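Local coordinates for protein glycoside Hydrolase (Bacteroides uniformis, PDB 5TA0) that probably hydrolyses agarose-type galactans, binding a neoagarooctaose substrate in the cleft of a beta/alpha barrel carrying additional beta-sheet domains, at residues N135-Q141 against P195-I201; F142-Y146 against V200-P204. One frame throughout, in Å; residues are numbered along the deposited sequence.

Both contacts join the third and fourth strands of the parallel barrel, or the loops that leave them, and they share Val200 and Ile201. Contact 1 is strand pairing in the barrel wall, buried, held by backbone hydrogen bonds, with one buried carboxylate held by polar partners from other strands of the barrel. Contact 2 begins where the strands diverge: the chain turns at Val200, no direct hydrogen bond crosses, and three aromatic residues pack with Val200, Ile201 and Pro204, helped by one water. It is also buried, but smaller. Both reach the glycan: contact 1 through Gln141, contact 2 through Asn202 and Glu203.

Contact 1 (N135-Q141 against P195-I201); sequences NLILCNQ and PGFCEVI. With GAL (beta-D-galactopyranose), chain C; AAL (3,6-anhydro-alpha-L-galactopyranose), chain B; EDO (1,2-ethanediol), chain S.
The side-chain amide of Asn135 meets the rim of the Phe197 ring: ND2 lies near the ring plane, 3.9 Å from CE2, while Phe277 makes an edge-to-face pair with the same ring. ND2 also donates to O2 of an ethanediol at 3.1 Å, and OD1 rests 3.2 Å from Gly196 CA. The second amide, Asn140, has its CG beside the backbone N (chi1 -67°), which aims ND2 back across the gap to Val200 O, 3.1 Å away; the bond is nearly straight (167°), and the acceptor sits in the amide plane. The carboxylate of Glu199 leans across to strand 135-140 on a chain extended beyond CG, beside Ile137 and Cys139. Its OE1 lies 3.3 Å from Cys139 CB and close to Ile137 CG2; OE1 is in a salt bridge with Arg83, and OE2 is hydrogen-bonded to the hydroxyls of Ser324 and Thr279.

Strands 135-140 and 197-199 are neighbours in the eight-stranded parallel wall of a beta/alpha barrel, running 20° from exactly parallel. Leu138 is held through both its N and its O: its N donates to Phe197 O at 2.9 Å and its O receives Glu199 N at 2.8 Å. At the start of the pairing Leu136 O takes two weak bonds, from Gly196 N and Phe197 N. Pro195 packs its CB against Leu138 CB at 4.0 Å. Pairing lapses where the chain turns at Val200: Glu199 O is bonded to the Tyr176 hydroxyl, and the buried Asn140 N has no partner. At the end of segment 135-141, Gln141 NE2 donates to O4 of the chain C galactose and is itself held by Thr85, with Lys89 at OE1.

Contact 2 (F142-Y146 against V200-P204); sequences FSPFY and VINEP. With GAL (beta-D-galactopyranose), chain D; AAL (3,6-anhydro-alpha-L-galactopyranose), chain E.
Apolar contact centres on the tip of Ile201, whose CD1 fits among three aromatic residues. With CG1 anti to the backbone N (chi1 -169°) and CD1 extended beyond it, the chain reaches into loop 142-146. There CD1 lies 3.6 Å from Phe142 CD2 and 3.8 Å from Tyr146 CB, and it meets the Phe145 ring at its edge, 4.0 Å from CD2. Tyr146 CB also lies over one face of the Phe142 ring, offset toward its rim; the turn that brings these two together is closed by Tyr146 N bonding to Phe142 O. The same Phe142 CD2 also packs on Pro204 CB at 4.1 Å.

Ring-to-carbonyl contacts come next. Val200 O approaches Phe145 CE2 to 3.4 Å, and Phe142 CE2 comes near Pro204 O.

Polar linkage across the loops passes through one water, which accepts from Phe142 N at 3.0 Å and from Asn202 ND2 and donates weakly to Asn202 O. The amide of Asn202 is further fixed by Arg83 at OD1. Glu203 OE1 lies 2.8 Å from O2 of the chain D galactose and its OE2 is bonded to His281 ND1. This Asn-Glu pair after the fourth strand matches the acid/base site of clan GH-A glycosidases, a role Glu203 probably has.

Glu203 is the N-cap of helix 204-210, whose Asp207 and Ile208 touch Phe142, while helix 219-236 backs the cluster through His226 on Ile201, Ile229 on Phe145 and Phe225, edge-to-face with Tyr146; strand 242-247 borders Val200 and Pro204.

Contact 1 (N135-Q141 against P195-I201)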
loop_
_atom_site.group_PDB
_atom_site.type_symbol
_atom_site.label_atom_id
_atom_site.label_comp_id
_atom_site.label_asym_id
_atom_site.label_seq_id
_atom_site.Cartn_x
_atom_site.Cartn_y
_atom_site.Cartn_z
ATOM N N ASN A 135 -6.351 -13.616 6.094
ATOM C CA ASN A 135 -7.474 -12.954 5.448
ATOM C C ASN A 135 -7.077 -12.832 3.988
ATOM O O ASN A 135 -6.253 -11.994 3.607
ATOM C CB ASN A 135 -7.729 -11.600 6.082
ATOM C CG ASN A 135 -9.001 -10.928 5.582
ATOM O OD1 ASN A 135 -9.735 -11.501 4.791
ATOM N ND2 ASN A 135 -9.269 -9.731 6.054
ATOM N N LEU A 136 -7.582 -13.725 3.169
ATOM C CA LEU A 136 -7.054 -13.871 1.816
ATOM C C LEU A 136 -7.529 -12.825 0.845
ATOM O O LEU A 136 -8.738 -12.553 0.731
ATOM C CB LEU A 136 -7.389 -15.257 1.255
ATOM C CG LEU A 136 -6.813 -15.624 -0.110
ATOM C CD1 LEU A 136 -5.313 -15.745 -0.008
ATOM C CD2 LEU A 136 -7.458 -16.905 -0.635
ATOM N N ILE A 137 -6.563 -12.271 0.107
ATOM C CA ILE A 137 -6.827 -11.548 -1.133
ATOM C C ILE A 137 -6.691 -12.536 -2.280
ATOM O O ILE A 137 -5.626 -13.078 -2.528
ATOM C CB ILE A 137 -5.829 -10.375 -1.356
ATOM C CG1 ILE A 137 -5.766 -9.466 -0.122
ATOM C CG2 ILE A 137 -6.182 -9.607 -2.625
ATOM C CD1 ILE A 137 -4.632 -8.466 -0.170
ATOM N N LEU A 138 -7.798 -12.768 -2.977
ATOM C CA LEU A 138 -7.816 -13.591 -4.183
ATOM C C LEU A 138 -7.759 -12.676 -5.416
ATOM O O LEU A 138 -8.350 -11.613 -5.427
ATOM C CB LEU A 138 -9.090 -14.447 -4.175
ATOM C CG LEU A 138 -9.234 -15.479 -5.301
ATOM C CD1 LEU A 138 -8.074 -16.475 -5.343
ATOM C CD2 LEU A 138 -10.549 -16.253 -5.162
ATOM N N CYS A 139 -7.014 -13.103 -6.435
ATOM C CA CYS A 139 -6.918 -12.366 -7.689
ATOM C C CYS A 139 -6.584 -13.314 -8.806
ATOM O O CYS A 139 -5.924 -14.351 -8.580
ATOM C CB CYS A 139 -5.829 -11.294 -7.561
ATOM S SG CYS A 139 -5.679 -10.132 -8.941
ATOM N N ASN A 140 -7.016 -12.976 -10.019
ATOM C CA ASN A 140 -6.583 -13.687 -11.228
ATOM C C ASN A 140 -5.359 -13.008 -11.829
ATOM O O ASN A 140 -5.357 -11.780 -12.040
ATOM C CB ASN A 140 -7.688 -13.672 -12.282
ATOM C CG ASN A 140 -8.881 -14.475 -11.869
ATOM O OD1 ASN A 140 -8.854 -15.706 -11.917
ATOM N ND2 ASN A 140 -9.914 -13.787 -11.384
ATOM N N GLN A 141 -4.353 -13.802 -12.196
ATOM C CA GLN A 141 -3.336 -13.304 -13.134
ATOM C C GLN A 141 -4.003 -12.975 -14.474
ATOM O O GLN A 141 -5.103 -13.437 -14.780
ATOM C CB GLN A 141 -2.241 -14.336 -13.320
ATOM C CG GLN A 141 -1.404 -14.544 -12.080
ATOM C CD GLN A 141 -0.388 -15.641 -12.242
ATOM O OE1 GLN A 141 0.275 -15.764 -13.305
ATOM N NE2 GLN A 141 -0.273 -16.482 -11.227
ATOM N N PRO A 195 -12.257 -15.959 0.765
ATOM C CA PRO A 195 -11.431 -14.741 0.745
ATOM C C PRO A 195 -12.114 -13.545 1.356
ATOM O O PRO A 195 -13.342 -13.403 1.254
ATOM C CB PRO A 195 -11.144 -14.519 -0.749
ATOM C CG PRO A 195 -12.041 -15.379 -1.478
ATOM C CD PRO A 195 -12.616 -16.419 -0.585
ATOM N N GLY A 196 -11.328 -12.672 1.985
ATOM C CA GLY A 196 -11.855 -11.391 2.414
ATOM C C GLY A 196 -12.103 -10.406 1.294
ATOM O O GLY A 196 -12.952 -9.524 1.394
ATOM N N PHE A 197 -11.327 -10.549 0.196
ATOM C CA PHE A 197 -11.338 -9.590 -0.910
ATOM C C PHE A 197 -11.054 -10.331 -2.200
ATOM O O PHE A 197 -10.150 -11.169 -2.241
ATOM C CB PHE A 197 -10.234 -8.545 -0.726
ATOM C CG PHE A 197 -10.336 -7.761 0.541
ATOM C CD1 PHE A 197 -11.024 -6.563 0.591
ATOM C CD2 PHE A 197 -9.774 -8.255 1.716
ATOM C CE1 PHE A 197 -11.093 -5.840 1.782
ATOM C CE2 PHE A 197 -9.898 -7.553 2.909
ATOM C CZ PHE A 197 -10.547 -6.352 2.929
ATOM N N CYS A 198 -11.805 -10.013 -3.247
ATOM C CA CYS A 198 -11.573 -10.529 -4.597
ATOM C C CYS A 198 -11.231 -9.395 -5.533
ATOM O O CYS A 198 -12.095 -8.647 -5.992
ATOM C CB CYS A 198 -12.784 -11.312 -5.092
ATOM S SG CYS A 198 -13.065 -12.863 -4.203
ATOM N N GLU A 199 -9.951 -9.306 -5.865
ATOM C CA GLU A 199 -9.531 -8.440 -6.948
ATOM C C GLU A 199 -9.907 -9.121 -8.252
ATOM O O GLU A 199 -9.875 -10.334 -8.357
ATOM C CB GLU A 199 -8.023 -8.199 -6.910
ATOM C CG GLU A 199 -7.467 -7.524 -5.654
ATOM C CD GLU A 199 -5.945 -7.452 -5.705
ATOM O OE1 GLU A 199 -5.292 -8.511 -5.815
ATOM O OE2 GLU A 199 -5.417 -6.295 -5.698
ATOM N N VAL A 200 -10.251 -8.322 -9.255
ATOM C CA VAL A 200 -10.665 -8.902 -10.540
ATOM C C VAL A 200 -9.478 -9.519 -11.286
ATOM O O VAL A 200 -9.494 -10.699 -11.678
ATOM C CB VAL A 200 -11.406 -7.844 -11.395
ATOM C CG1 VAL A 200 -11.622 -8.320 -12.831
ATOM C CG2 VAL A 200 -12.748 -7.500 -10.728
ATOM N N ILE A 201 -8.454 -8.704 -11.508
ATOM C CA ILE A 201 -7.365 -9.107 -12.420
ATOM C C ILE A 201 -6.094 -8.337 -12.123
ATOM O O ILE A 201 -6.126 -7.121 -11.905
ATOM C CB ILE A 201 -7.830 -8.974 -13.895
ATOM C CG1 ILE A 201 -6.856 -9.632 -14.875
ATOM C CG2 ILE A 201 -8.120 -7.523 -14.257
ATOM C CD1 ILE A 201 -7.371 -9.664 -16.275
HETATM C C1 GAL C . 2.553 -16.598 -8.984
HETATM C C2 GAL C . 1.906 -17.857 -8.399
HETATM C C3 GAL C . 2.537 -19.142 -8.948
HETATM C C4 GAL C . 2.619 -19.078 -10.467
HETATM C C5 GAL C . 3.339 -17.797 -10.884
HETATM C C6 GAL C . 3.480 -17.648 -12.396
HETATM O O2 GAL C . 2.050 -17.788 -6.980
HETATM O O3 GAL C . 1.810 -20.296 -8.487
HETATM O O4 GAL C . 1.295 -19.041 -11.025
HETATM O O5 GAL C . 2.611 -16.656 -10.403
HETATM O O6 GAL C . 4.135 -16.408 -12.718
HETATM C C1 AAL B . 2.772 -11.417 -9.275
HETATM C C2 AAL B . 1.392 -11.960 -9.698
HETATM C C3 AAL B . 1.037 -13.246 -8.970
HETATM C C4 AAL B . 2.172 -14.235 -9.107
HETATM C C5 AAL B . 3.182 -13.589 -8.212
HETATM C C6 AAL B . 2.344 -13.199 -7.036
HETATM O O2 AAL B . 1.361 -12.244 -11.101
HETATM O O3 AAL B . 1.031 -12.978 -7.564
HETATM O O4 AAL B . 1.768 -15.496 -8.534
HETATM O O5 AAL B . 3.704 -12.399 -8.811
HETATM C C1 EDO S . -7.862 -6.396 6.534
HETATM O O1 EDO S . -8.958 -6.721 7.403
HETATM C C2 EDO S . -6.624 -7.084 7.053
HETATM O O2 EDO S . -6.858 -8.431 7.428
#

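Contact 2 (F142-Y146 against V200-P204)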
loop_
_atom_site.group_PDB
_atom_site.type_symbol
_atom_site.label_atom_id
_atom_site.label_comp_id
_atom_site.label_asym_id
_atom_site.label_seq_id
_atom_site.Cartn_x
_atom_site.Cartn_y
_atom_site.Cartn_z
ATOM N N PHE A 142 -3.360 -12.098 -15.229
ATOM C CA PHE A 142 -3.937 -11.578 -16.448
ATOM C C PHE A 142 -4.401 -12.661 -17.436
ATOM O O PHE A 142 -5.503 -12.563 -17.991
ATOM C CB PHE A 142 -2.967 -10.630 -17.151
ATOM C CG PHE A 142 -3.554 -10.007 -18.387
ATOM C CD1 PHE A 142 -3.280 -10.520 -19.662
ATOM C CD2 PHE A 142 -4.455 -8.965 -18.285
ATOM C CE1 PHE A 142 -3.872 -9.966 -20.783
ATOM C CE2 PHE A 142 -5.050 -8.420 -19.401
ATOM C CZ PHE A 142 -4.741 -8.914 -20.648
ATOM N N SER A 143 -3.570 -13.679 -17.644
ATOM C CA SER A 143 -3.801 -14.691 -18.678
ATOM C C SER A 143 -3.984 -16.049 -18.035
ATOM O O SER A 143 -3.250 -16.370 -17.117
ATOM C CB SER A 143 -2.581 -14.732 -19.588
ATOM O OG SER A 143 -2.790 -15.601 -20.674
ATOM N N PRO A 144 -4.936 -16.876 -18.488
ATOM C CA PRO A 144 -5.824 -16.643 -19.617
ATOM C C PRO A 144 -7.183 -16.035 -19.230
ATOM O O PRO A 144 -8.110 -16.034 -20.017
ATOM C CB PRO A 144 -5.966 -18.059 -20.194
ATOM C CG PRO A 144 -5.912 -18.927 -18.994
ATOM C CD PRO A 144 -5.005 -18.267 -18.004
ATOM N N PHE A 145 -7.289 -15.492 -18.018
ATOM C CA PHE A 145 -8.558 -14.941 -17.494
ATOM C C PHE A 145 -9.122 -13.810 -18.357
ATOM O O PHE A 145 -10.339 -13.759 -18.583
ATOM C CB PHE A 145 -8.347 -14.468 -16.038
ATOM C CG PHE A 145 -9.607 -13.992 -15.350
ATOM C CD1 PHE A 145 -10.607 -14.877 -15.009
ATOM C CD2 PHE A 145 -9.781 -12.663 -15.053
ATOM C CE1 PHE A 145 -11.750 -14.447 -14.344
ATOM C CE2 PHE A 145 -10.929 -12.230 -14.389
ATOM C CZ PHE A 145 -11.911 -13.120 -14.045
ATOM N N TYR A 146 -8.279 -12.891 -18.835
ATOM C CA TYR A 146 -8.771 -11.808 -19.694
ATOM C C TYR A 146 -9.091 -12.409 -21.071
ATOM O O TYR A 146 -8.242 -13.052 -21.651
ATOM C CB TYR A 146 -7.776 -10.681 -19.882
ATOM C CG TYR A 146 -8.391 -9.442 -20.475
ATOM C CD1 TYR A 146 -9.348 -8.719 -19.774
ATOM C CD2 TYR A 146 -8.053 -8.980 -21.743
ATOM C CE1 TYR A 146 -9.911 -7.565 -20.299
ATOM C CE2 TYR A 146 -8.608 -7.812 -22.253
ATOM C CZ TYR A 146 -9.543 -7.119 -21.522
ATOM O OH TYR A 146 -10.121 -5.964 -22.006
ATOM N N VAL A 200 -10.251 -8.322 -9.255
ATOM C CA VAL A 200 -10.665 -8.902 -10.540
ATOM C C VAL A 200 -9.478 -9.519 -11.286
ATOM O O VAL A 200 -9.494 -10.699 -11.678
ATOM C CB VAL A 200 -11.406 -7.844 -11.395
ATOM C CG1 VAL A 200 -11.622 -8.320 -12.831
ATOM C CG2 VAL A 200 -12.748 -7.500 -10.728
ATOM N N ILE A 201 -8.454 -8.704 -11.508
ATOM C CA ILE A 201 -7.365 -9.107 -12.420
ATOM C C ILE A 201 -6.094 -8.337 -12.123
ATOM O O ILE A 201 -6.126 -7.121 -11.905
ATOM C CB ILE A 201 -7.830 -8.974 -13.895
ATOM C CG1 ILE A 201 -6.856 -9.632 -14.875
ATOM C CG2 ILE A 201 -8.120 -7.523 -14.257
ATOM C CD1 ILE A 201 -7.371 -9.664 -16.275
ATOM N N ASN A 202 -4.963 -9.030 -12.128
ATOM C CA ASN A 202 -3.684 -8.419 -11.774
ATOM C C ASN A 202 -3.055 -7.596 -12.907
ATOM O O ASN A 202 -2.856 -8.116 -14.009
ATOM C CB ASN A 202 -2.710 -9.529 -11.382
ATOM C CG ASN A 202 -1.417 -9.010 -10.818
ATOM O OD1 ASN A 202 -1.390 -8.434 -9.742
ATOM N ND2 ASN A 202 -0.307 -9.234 -11.541
ATOM N N GLU A 203 -2.754 -6.311 -12.658
ATOM C CA GLU A 203 -1.955 -5.466 -13.569
ATOM C C GLU A 203 -2.369 -5.585 -15.042
ATOM O O GLU A 203 -1.561 -5.872 -15.932
ATOM C CB GLU A 203 -0.471 -5.788 -13.373
ATOM C CG GLU A 203 -0.010 -5.522 -11.944
ATOM C CD GLU A 203 1.476 -5.594 -11.713
ATOM O OE1 GLU A 203 2.175 -6.198 -12.543
ATOM O OE2 GLU A 203 1.906 -5.084 -10.644
ATOM N N PRO A 204 -3.652 -5.319 -15.324
ATOM C CA PRO A 204 -4.154 -5.586 -16.662
ATOM C C PRO A 204 -3.662 -4.666 -17.760
ATOM O O PRO A 204 -3.474 -5.135 -18.885
ATOM C CB PRO A 204 -5.669 -5.504 -16.497
ATOM C CG PRO A 204 -5.868 -4.550 -15.340
ATOM C CD PRO A 204 -4.727 -4.906 -14.406
HETATM C C1 GAL D . 5.571 -7.984 -11.357
HETATM C C2 GAL D . 4.280 -8.729 -11.056
HETATM C C3 GAL D . 4.426 -9.848 -10.039
HETATM C C4 GAL D . 5.769 -10.565 -10.124
HETATM C C5 GAL D . 6.929 -9.618 -10.264
HETATM C C6 GAL D . 8.311 -10.286 -10.392
HETATM O O2 GAL D . 3.317 -7.821 -10.540
HETATM O O3 GAL D . 3.364 -10.748 -10.389
HETATM O O4 GAL D . 5.726 -11.443 -11.264
HETATM O O5 GAL D . 6.684 -8.877 -11.458
HETATM O O6 GAL D . 8.684 -11.049 -9.230
HETATM C C1 AAL E . 7.808 -5.079 -15.123
HETATM C C2 AAL E . 8.035 -6.583 -14.976
HETATM C C3 AAL E . 6.765 -7.201 -14.450
HETATM C C4 AAL E . 6.393 -6.622 -13.113
HETATM C C5 AAL E . 5.921 -5.273 -13.573
HETATM C C6 AAL E . 5.028 -5.640 -14.734
HETATM O O2 AAL E . 9.112 -6.854 -14.067
HETATM O O3 AAL E . 5.673 -6.802 -15.301
HETATM O O4 AAL E . 5.293 -7.342 -12.604
HETATM O O5 AAL E . 7.074 -4.547 -14.006
HETATM O O HOH W 1 -0.896 -10.858 -14.171
#